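Local structure of GTPase-activating protein BEM3 (Saccharomyces cerevisiae S288C, 6FSF) at residues V140-P150 with K222-W236. The protein activates the GTPase activity of Cdc42 and, less efficiently, of Rho1, and binds phosphatidylinositol 3-phosphate. Numbering follows the deposited sequence.
Sequences VKDGSLLLRRP and KYYICTETSKERELW
Trp236 is held between Lys141 and Leu145, one on each face of its indole. Lys141 lays its aliphatic chain over one face, with CG 3.7 Å from the centroid of the six-membered ring. The chain then bends at chi2 (92°), and a second turn at chi4 (90°) sets NZ near the five-membered ring, in an off-centre cation-pi contact, and near Glu232. NZ forms a salt bridge to Glu232 OE2 at 3.2 Å, on the syn lone pair of that oxygen, and donates to Asp142 O. Leu145 CD2 lies off-centre on the opposite face. It also meets Thr227 CG2 at 3.6 Å, while Leu145 CD1 packs on Ile225 CG2. An alanine in place of Trp236 would probably open a gap between Lys141 and Leu145 and deprive the lysine chain of its aromatic support.

Farther along, strands 142-148 and 222-226 pair antiparallel. Leu146 and Cys226 exchange two backbone hydrogen bonds, as do Arg148 and Tyr224. Arg148 sets NH2 over the centre of the Tyr224 ring in a cation-pi contact, its guanidinium tilted 35° from the ring plane. Pro150 CG comes to the edge of the same ring. Phe201 is a second cation-pi partner of Arg148. Arg149 puts one guanidinium face over Tyr223 CE1. Its NE gives only a weak bond to Lys222 O.

One water joins Ser144 O to Glu228 N, just before the helix, whose N-cap is Thr229. Glu228 OE1 and OE2 hydrogen-bond to Ser25 OG and Thr26 N on strand 19-29, in the chain's other sheet.

These are the first and last strands of the PH fold and its C-terminal helix, in a tandem PX-PH piece. The indole joins helix to sheet with one apolar face and one lysine face. Glu232, Asp142 O and the ring together probably fix the ammonium and balance its charge.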
ATOM      1  N   VAL A 140      -2.352  -7.454 -19.692  1.00108.50           N
ATOM      2  CA  VAL A 140      -2.603  -6.161 -19.067  1.00111.12           C
ATOM      3  C   VAL A 140      -2.190  -6.192 -17.599  1.00109.81           C
ATOM      4  O   VAL A 140      -2.709  -6.986 -16.815  1.00115.11           O
ATOM      5  CB  VAL A 140      -4.082  -5.757 -19.208  1.00112.15           C
ATOM      6  CG1 VAL A 140      -4.283  -4.322 -18.746  1.00111.61           C
ATOM      7  CG2 VAL A 140      -4.546  -5.934 -20.648  1.00114.40           C
ATOM      8  N   LYS A 141      -1.253  -5.319 -17.236  1.00106.96           N
ATOM      9  CA  LYS A 141      -0.722  -5.228 -15.883  1.00 98.51           C
ATOM     10  C   LYS A 141      -0.755  -3.776 -15.431  1.00 97.70           C
ATOM     11  O   LYS A 141      -0.503  -2.866 -16.228  1.00 90.27           O
ATOM     12  CB  LYS A 141       0.716  -5.773 -15.808  1.00 91.02           C
ATOM     13  CG  LYS A 141       1.413  -5.576 -14.464  1.00 90.25           C
ATOM     14  CD  LYS A 141       1.214  -6.767 -13.536  1.00 87.34           C
ATOM     15  CE  LYS A 141       1.817  -6.518 -12.158  1.00 83.07           C
ATOM     16  NZ  LYS A 141       0.845  -5.895 -11.213  1.00 80.74           N
ATOM     17  N   ASP A 142      -1.065  -3.562 -14.154  1.00 99.60           N
ATOM     18  CA  ASP A 142      -1.160  -2.215 -13.609  1.00 98.29           C
ATOM     19  C   ASP A 142      -0.738  -2.231 -12.146  1.00 95.74           C
ATOM     20  O   ASP A 142      -0.437  -3.282 -11.573  1.00 99.09           O
ATOM     21  CB  ASP A 142      -2.575  -1.653 -13.773  1.00100.13           C
ATOM     22  CG  ASP A 142      -3.635  -2.571 -13.201  1.00106.84           C
ATOM     23  OD1 ASP A 142      -3.480  -3.805 -13.318  1.00111.90           O
ATOM     24  OD2 ASP A 142      -4.622  -2.057 -12.639  1.00110.21           O
ATOM     25  N   GLY A 143      -0.720  -1.052 -11.547  1.00 88.19           N
ATOM     26  CA  GLY A 143      -0.343  -0.907 -10.155  1.00 79.98           C
ATOM     27  C   GLY A 143       0.336   0.423  -9.913  1.00 70.98           C
ATOM     28  O   GLY A 143       0.731   1.133 -10.835  1.00 75.15           O
ATOM     29  N   SER A 144       0.463   0.754  -8.632  1.00 58.89           N
ATOM     30  CA  SER A 144       1.152   1.968  -8.221  1.00 56.55           C
ATOM     31  C   SER A 144       2.659   1.762  -8.292  1.00 62.14           C
ATOM     32  O   SER A 144       3.170   0.694  -7.942  1.00 59.81           O
ATOM     33  CB  SER A 144       0.742   2.362  -6.802  1.00 61.23           C
ATOM     34  OG  SER A 144      -0.652   2.594  -6.720  1.00 61.18           O
ATOM     35  N   LEU A 145       3.371   2.792  -8.751  1.00 63.19           N
ATOM     36  CA  LEU A 145       4.812   2.709  -8.930  1.00 63.88           C
ATOM     37  C   LEU A 145       5.470   3.971  -8.392  1.00 59.56           C
ATOM     38  O   LEU A 145       4.823   5.005  -8.212  1.00 58.65           O
ATOM     39  CB  LEU A 145       5.185   2.509 -10.406  1.00 64.52           C
ATOM     40  CG  LEU A 145       4.622   1.278 -11.117  1.00 63.82           C
ATOM     41  CD1 LEU A 145       4.952   1.324 -12.603  1.00 59.51           C
ATOM     42  CD2 LEU A 145       5.153   0.003 -10.488  1.00 64.04           C
ATOM     43  N   LEU A 146       6.772   3.871  -8.139  1.00 61.04           N
ATOM     44  CA  LEU A 146       7.596   5.001  -7.728  1.00 55.81           C
ATOM     45  C   LEU A 146       8.631   5.267  -8.812  1.00 62.89           C
ATOM     46  O   LEU A 146       9.334   4.347  -9.241  1.00 59.52           O
ATOM     47  CB  LEU A 146       8.278   4.735  -6.384  1.00 48.79           C
ATOM     48  CG  LEU A 146       7.345   4.650  -5.171  1.00 57.12           C
ATOM     49  CD1 LEU A 146       8.119   4.336  -3.902  1.00 56.31           C
ATOM     50  CD2 LEU A 146       6.560   5.943  -5.012  1.00 58.39           C
ATOM     51  N   LEU A 147       8.722   6.519  -9.255  1.00 63.38           N
ATOM     52  CA  LEU A 147       9.513   6.891 -10.420  1.00 68.02           C
ATOM     53  C   LEU A 147      10.580   7.912 -10.051  1.00 65.20           C
ATOM     54  O   LEU A 147      10.309   8.875  -9.326  1.00 62.71           O
ATOM     55  CB  LEU A 147       8.615   7.460 -11.526  1.00 67.05           C
ATOM     56  CG  LEU A 147       9.307   7.957 -12.796  1.00 72.19           C
ATOM     57  CD1 LEU A 147      10.044   6.824 -13.489  1.00 71.98           C
ATOM     58  CD2 LEU A 147       8.292   8.593 -13.730  1.00 74.84           C
ATOM     59  N   ARG A 148      11.791   7.700 -10.566  1.00 67.19           N
ATOM     60  CA  ARG A 148      12.902   8.625 -10.403  1.00 72.83           C
ATOM     61  C   ARG A 148      13.575   8.846 -11.751  1.00 90.23           C
ATOM     62  O   ARG A 148      13.597   7.955 -12.605  1.00 85.52           O
ATOM     63  CB  ARG A 148      13.936   8.105  -9.386  1.00 65.66           C
ATOM     64  CG  ARG A 148      15.112   9.046  -9.135  1.00 72.21           C
ATOM     65  CD  ARG A 148      16.149   8.421  -8.210  1.00 76.29           C
ATOM     66  NE  ARG A 148      16.809   7.256  -8.802  1.00 76.15           N
ATOM     67  CZ  ARG A 148      17.975   7.298  -9.443  1.00 78.05           C
ATOM     68  NH1 ARG A 148      18.620   8.450  -9.582  1.00 81.60           N
ATOM     69  NH2 ARG A 148      18.497   6.186  -9.942  1.00 77.85           N
ATOM     70  N   ARG A 149      14.118  10.048 -11.937  1.00104.02           N
ATOM     71  CA  ARG A 149      14.874  10.412 -13.122  1.00108.41           C
ATOM     72  C   ARG A 149      16.281  10.846 -12.732  1.00105.55           C
ATOM     73  O   ARG A 149      16.482  11.396 -11.645  1.00104.73           O
ATOM     74  CB  ARG A 149      14.184  11.545 -13.887  1.00115.80           C
ATOM     75  CG  ARG A 149      12.764  11.219 -14.300  1.00123.76           C
ATOM     76  CD  ARG A 149      12.738  10.042 -15.260  1.00132.41           C
ATOM     77  NE  ARG A 149      13.610  10.277 -16.404  1.00140.35           N
ATOM     78  CZ  ARG A 149      13.270  11.009 -17.460  1.00145.10           C
ATOM     79  NH1 ARG A 149      14.126  11.175 -18.459  1.00149.07           N
ATOM     80  NH2 ARG A 149      12.070  11.574 -17.519  1.00145.99           N
ATOM     81  N   PRO A 150      17.280  10.612 -13.599  1.00111.91           N
ATOM     82  CA  PRO A 150      18.673  10.993 -13.337  1.00118.75           C
ATOM     83  C   PRO A 150      18.845  12.474 -13.001  1.00120.74           C
ATOM     84  O   PRO A 150      18.379  13.326 -13.756  1.00123.77           O
ATOM     85  CB  PRO A 150      19.378  10.653 -14.653  1.00119.46           C
ATOM     86  CG  PRO A 150      18.555   9.558 -15.238  1.00116.17           C
ATOM     87  CD  PRO A 150      17.138   9.908 -14.886  1.00113.21           C
ATOM     88  N   LYS A 222      16.494   6.957 -19.474  1.00100.95           N
ATOM     89  CA  LYS A 222      16.472   5.985 -18.386  1.00 96.60           C
ATOM     90  C   LYS A 222      15.412   6.364 -17.361  1.00 97.65           C
ATOM     91  O   LYS A 222      15.396   7.501 -16.876  1.00 96.46           O
ATOM     92  CB  LYS A 222      17.830   5.908 -17.686  1.00 97.17           C
ATOM     93  CG  LYS A 222      19.031   5.956 -18.605  1.00100.96           C
ATOM     94  CD  LYS A 222      20.256   6.399 -17.823  1.00100.16           C
ATOM     95  CE  LYS A 222      21.476   5.571 -18.187  1.00 96.08           C
ATOM     96  NZ  LYS A 222      22.628   5.880 -17.289  1.00 88.14           N
ATOM     97  N   TYR A 223      14.540   5.411 -17.026  1.00 90.62           N
ATOM     98  CA  TYR A 223      13.526   5.590 -15.993  1.00 78.93           C
ATOM     99  C   TYR A 223      13.745   4.557 -14.896  1.00 82.97           C
ATOM    100  O   TYR A 223      13.801   3.357 -15.174  1.00 86.65           O
ATOM    101  CB  TYR A 223      12.099   5.450 -16.551  1.00 78.48           C
ATOM    102  CG  TYR A 223      11.701   6.464 -17.615  1.00 97.21           C
ATOM    103  CD1 TYR A 223      12.558   7.473 -18.005  1.00111.70           C
ATOM    104  CD2 TYR A 223      10.457   6.412 -18.223  1.00 99.91           C
ATOM    105  CE1 TYR A 223      12.207   8.385 -18.973  1.00117.71           C
ATOM    106  CE2 TYR A 223      10.092   7.338 -19.184  1.00105.73           C
ATOM    107  CZ  TYR A 223      10.974   8.319 -19.558  1.00114.90           C
ATOM    108  OH  TYR A 223      10.631   9.239 -20.519  1.00121.17           O
ATOM    109  N   TYR A 224      13.855   5.019 -13.655  1.00 78.00           N
ATOM    110  CA  TYR A 224      14.008   4.144 -12.498  1.00 78.66           C
ATOM    111  C   TYR A 224      12.643   3.955 -11.846  1.00 76.17           C
ATOM    112  O   TYR A 224      11.990   4.933 -11.465  1.00 69.65           O
ATOM    113  CB  TYR A 224      15.016   4.723 -11.507  1.00 78.63           C
ATOM    114  CG  TYR A 224      16.399   4.889 -12.098  1.00 81.85           C
ATOM    115  CD1 TYR A 224      17.356   3.892 -11.966  1.00 80.84           C
ATOM    116  CD2 TYR A 224      16.741   6.037 -12.803  1.00 81.93           C
ATOM    117  CE1 TYR A 224      18.620   4.037 -12.511  1.00 83.50           C
ATOM    118  CE2 TYR A 224      18.000   6.189 -13.352  1.00 80.02           C
ATOM    119  CZ  TYR A 224      18.935   5.187 -13.202  1.00 85.75           C
ATOM    120  OH  TYR A 224      20.191   5.334 -13.745  1.00 95.25           O
ATOM    121  N   ILE A 225      12.209   2.701 -11.729  1.00 70.19           N
ATOM    122  CA  ILE A 225      10.868   2.368 -11.269  1.00 66.58           C
ATOM    123  C   ILE A 225      10.970   1.334 -10.157  1.00 66.17           C
ATOM    124  O   ILE A 225      11.676   0.330 -10.300  1.00 61.70           O
ATOM    125  CB  ILE A 225       9.992   1.839 -12.421  1.00 67.42           C
ATOM    126  CG1 ILE A 225       9.867   2.896 -13.521  1.00 66.71           C
ATOM    127  CG2 ILE A 225       8.621   1.429 -11.907  1.00 65.67           C
ATOM    128  CD1 ILE A 225       9.412   2.344 -14.851  1.00 67.21           C
ATOM    129  N   CYS A 226      10.265   1.578  -9.056  1.00 65.43           N
ATOM    130  CA  CYS A 226      10.221   0.662  -7.928  1.00 60.86           C
ATOM    131  C   CYS A 226       8.775   0.303  -7.614  1.00 62.71           C
ATOM    132  O   CYS A 226       7.863   1.114  -7.794  1.00 59.52           O
ATOM    133  CB  CYS A 226      10.884   1.272  -6.687  1.00 59.98           C
ATOM    134  SG  CYS A 226      12.635   1.662  -6.879  1.00 58.74           S
ATOM    135  N   THR A 227       8.574  -0.926  -7.150  1.00 59.76           N
ATOM    136  CA  THR A 227       7.277  -1.380  -6.676  1.00 57.66           C
ATOM    137  C   THR A 227       7.237  -1.341  -5.153  1.00 60.09           C
ATOM    138  O   THR A 227       8.255  -1.176  -4.481  1.00 58.77           O
ATOM    139  CB  THR A 227       6.972  -2.793  -7.183  1.00 59.44           C
ATOM    140  OG1 THR A 227       8.100  -3.646  -6.952  1.00 66.91           O
ATOM    141  CG2 THR A 227       6.647  -2.774  -8.670  1.00 66.72           C
ATOM    142  N   GLU A 228       6.031  -1.498  -4.607  1.00 53.28           N
ATOM    143  CA  GLU A 228       5.871  -1.453  -3.159  1.00 54.42           C
ATOM    144  C   GLU A 228       6.354  -2.731  -2.484  1.00 55.17           C
ATOM    145  O   GLU A 228       6.759  -2.694  -1.317  1.00 57.66           O
ATOM    146  CB  GLU A 228       4.409  -1.185  -2.799  1.00 54.31           C
ATOM    147  CG  GLU A 228       3.924   0.191  -3.218  1.00 55.74           C
ATOM    148  CD  GLU A 228       2.531   0.491  -2.712  1.00 63.28           C
ATOM    149  OE1 GLU A 228       1.571   0.385  -3.503  1.00 63.92           O
ATOM    150  OE2 GLU A 228       2.398   0.824  -1.515  1.00 57.46           O
ATOM    151  N   THR A 229       6.322  -3.858  -3.191  1.00 54.78           N
ATOM    152  CA  THR A 229       6.781  -5.130  -2.658  1.00 65.25           C
ATOM    153  C   THR A 229       7.723  -5.789  -3.656  1.00 64.14           C
ATOM    154  O   THR A 229       7.749  -5.445  -4.841  1.00 59.16           O
ATOM    155  CB  THR A 229       5.612  -6.080  -2.352  1.00 62.57           C
ATOM    156  OG1 THR A 229       4.946  -6.429  -3.573  1.00 65.31           O
ATOM    157  CG2 THR A 229       4.616  -5.423  -1.407  1.00 55.42           C
ATOM    158  N   SER A 230       8.507  -6.747  -3.156  1.00 64.87           N
ATOM    159  CA  SER A 230       9.383  -7.508  -4.039  1.00 73.42           C
ATOM    160  C   SER A 230       8.587  -8.453  -4.931  1.00 71.58           C
ATOM    161  O   SER A 230       9.016  -8.756  -6.050  1.00 66.68           O
ATOM    162  CB  SER A 230      10.415  -8.283  -3.221  1.00 74.95           C
ATOM    163  OG  SER A 230       9.792  -9.258  -2.405  1.00 79.59           O
ATOM    164  N   LYS A 231       7.430  -8.924  -4.456  1.00 69.17           N
ATOM    165  CA  LYS A 231       6.574  -9.749  -5.301  1.00 67.99           C
ATOM    166  C   LYS A 231       6.040  -8.949  -6.480  1.00 67.21           C
ATOM    167  O   LYS A 231       5.958  -9.459  -7.602  1.00 68.69           O
ATOM    168  CB  LYS A 231       5.415 -10.327  -4.487  1.00 71.92           C
ATOM    169  CG  LYS A 231       4.445 -11.154  -5.320  1.00 77.20           C
ATOM    170  CD  LYS A 231       3.198 -11.535  -4.544  1.00 83.66           C
ATOM    171  CE  LYS A 231       2.279 -12.397  -5.397  1.00 84.92           C
ATOM    172  NZ  LYS A 231       1.067 -12.837  -4.654  1.00 80.48           N
ATOM    173  N   GLU A 232       5.675  -7.687  -6.242  1.00 64.92           N
ATOM    174  CA  GLU A 232       5.182  -6.847  -7.327  1.00 68.77           C
ATOM    175  C   GLU A 232       6.250  -6.613  -8.385  1.00 69.35           C
ATOM    176  O   GLU A 232       5.925  -6.467  -9.569  1.00 76.21           O
ATOM    177  CB  GLU A 232       4.674  -5.516  -6.770  1.00 72.74           C
ATOM    178  CG  GLU A 232       3.171  -5.472  -6.560  1.00 80.03           C
ATOM    179  CD  GLU A 232       2.408  -5.405  -7.868  1.00 91.31           C
ATOM    180  OE1 GLU A 232       2.493  -4.362  -8.552  1.00 96.91           O
ATOM    181  OE2 GLU A 232       1.735  -6.397  -8.218  1.00 92.62           O
ATOM    182  N   ARG A 233       7.526  -6.576  -7.987  1.00 65.89           N
ATOM    183  CA  ARG A 233       8.589  -6.494  -8.983  1.00 67.46           C
ATOM    184  C   ARG A 233       8.647  -7.762  -9.823  1.00 68.04           C
ATOM    185  O   ARG A 233       8.833  -7.694 -11.043  1.00 73.40           O
ATOM    186  CB  ARG A 233       9.940  -6.230  -8.315  1.00 60.02           C
ATOM    187  CG  ARG A 233      11.103  -6.222  -9.306  1.00 63.62           C
ATOM    188  CD  ARG A 233      12.371  -5.616  -8.726  1.00 67.68           C
ATOM    189  NE  ARG A 233      12.959  -6.447  -7.679  1.00 76.35           N
ATOM    190  CZ  ARG A 233      14.160  -6.236  -7.150  1.00 83.70           C
ATOM    191  NH1 ARG A 233      14.904  -5.221  -7.570  1.00 83.63           N
ATOM    192  NH2 ARG A 233      14.619  -7.040  -6.201  1.00 85.42           N
ATOM    193  N   GLU A 234       8.483  -8.927  -9.189  1.00 71.04           N
ATOM    194  CA  GLU A 234       8.413 -10.176  -9.942  1.00 76.81           C
ATOM    195  C   GLU A 234       7.264 -10.147 -10.942  1.00 77.19           C
ATOM    196  O   GLU A 234       7.438 -10.494 -12.116  1.00 81.65           O
ATOM    197  CB  GLU A 234       8.254 -11.363  -8.989  1.00 81.17           C
ATOM    198  CG  GLU A 234       9.504 -11.748  -8.219  1.00 88.61           C
ATOM    199  CD  GLU A 234       9.305 -13.008  -7.396  1.00 98.33           C
ATOM    200  OE1 GLU A 234       8.673 -13.959  -7.904  1.00 98.23           O
ATOM    201  OE2 GLU A 234       9.769 -13.045  -6.235  1.00101.93           O
ATOM    202  N   LEU A 235       6.078  -9.730 -10.492  1.00 73.95           N
ATOM    203  CA  LEU A 235       4.913  -9.724 -11.371  1.00 71.80           C
ATOM    204  C   LEU A 235       5.095  -8.748 -12.527  1.00 78.22           C
ATOM    205  O   LEU A 235       4.691  -9.036 -13.660  1.00 69.45           O
ATOM    206  CB  LEU A 235       3.653  -9.382 -10.575  1.00 76.25           C
ATOM    207  CG  LEU A 235       3.250 -10.332  -9.442  1.00 75.19           C
ATOM    208  CD1 LEU A 235       1.854  -9.996  -8.933  1.00 78.79           C
ATOM    209  CD2 LEU A 235       3.328 -11.782  -9.898  1.00 75.03           C
ATOM    210  N   TRP A 236       5.705  -7.591 -12.262  1.00 81.48           N
ATOM    211  CA  TRP A 236       5.868  -6.589 -13.312  1.00 75.13           C
ATOM    212  C   TRP A 236       6.873  -7.040 -14.363  1.00 79.36           C
ATOM    213  O   TRP A 236       6.667  -6.812 -15.561  1.00 81.59           O
ATOM    214  CB  TRP A 236       6.289  -5.252 -12.704  1.00 66.18           C
ATOM    215  CG  TRP A 236       5.138  -4.334 -12.435  1.00 72.57           C
ATOM    216  CD1 TRP A 236       4.524  -4.112 -11.236  1.00 69.69           C
ATOM    217  CD2 TRP A 236       4.454  -3.517 -13.392  1.00 69.65           C
ATOM    218  NE1 TRP A 236       3.504  -3.205 -11.388  1.00 66.53           N
ATOM    219  CE2 TRP A 236       3.440  -2.824 -12.703  1.00 64.66           C
ATOM    220  CE3 TRP A 236       4.604  -3.304 -14.766  1.00 71.81           C
ATOM    221  CZ2 TRP A 236       2.580  -1.933 -13.340  1.00 69.14           C
ATOM    222  CZ3 TRP A 236       3.750  -2.420 -15.397  1.00 78.91           C
ATOM    223  CH2 TRP A 236       2.751  -1.745 -14.685  1.00 78.70           C
TER
HETATM  224  O   HOH W   1       3.743  -1.722  -6.451  1.00 65.55           O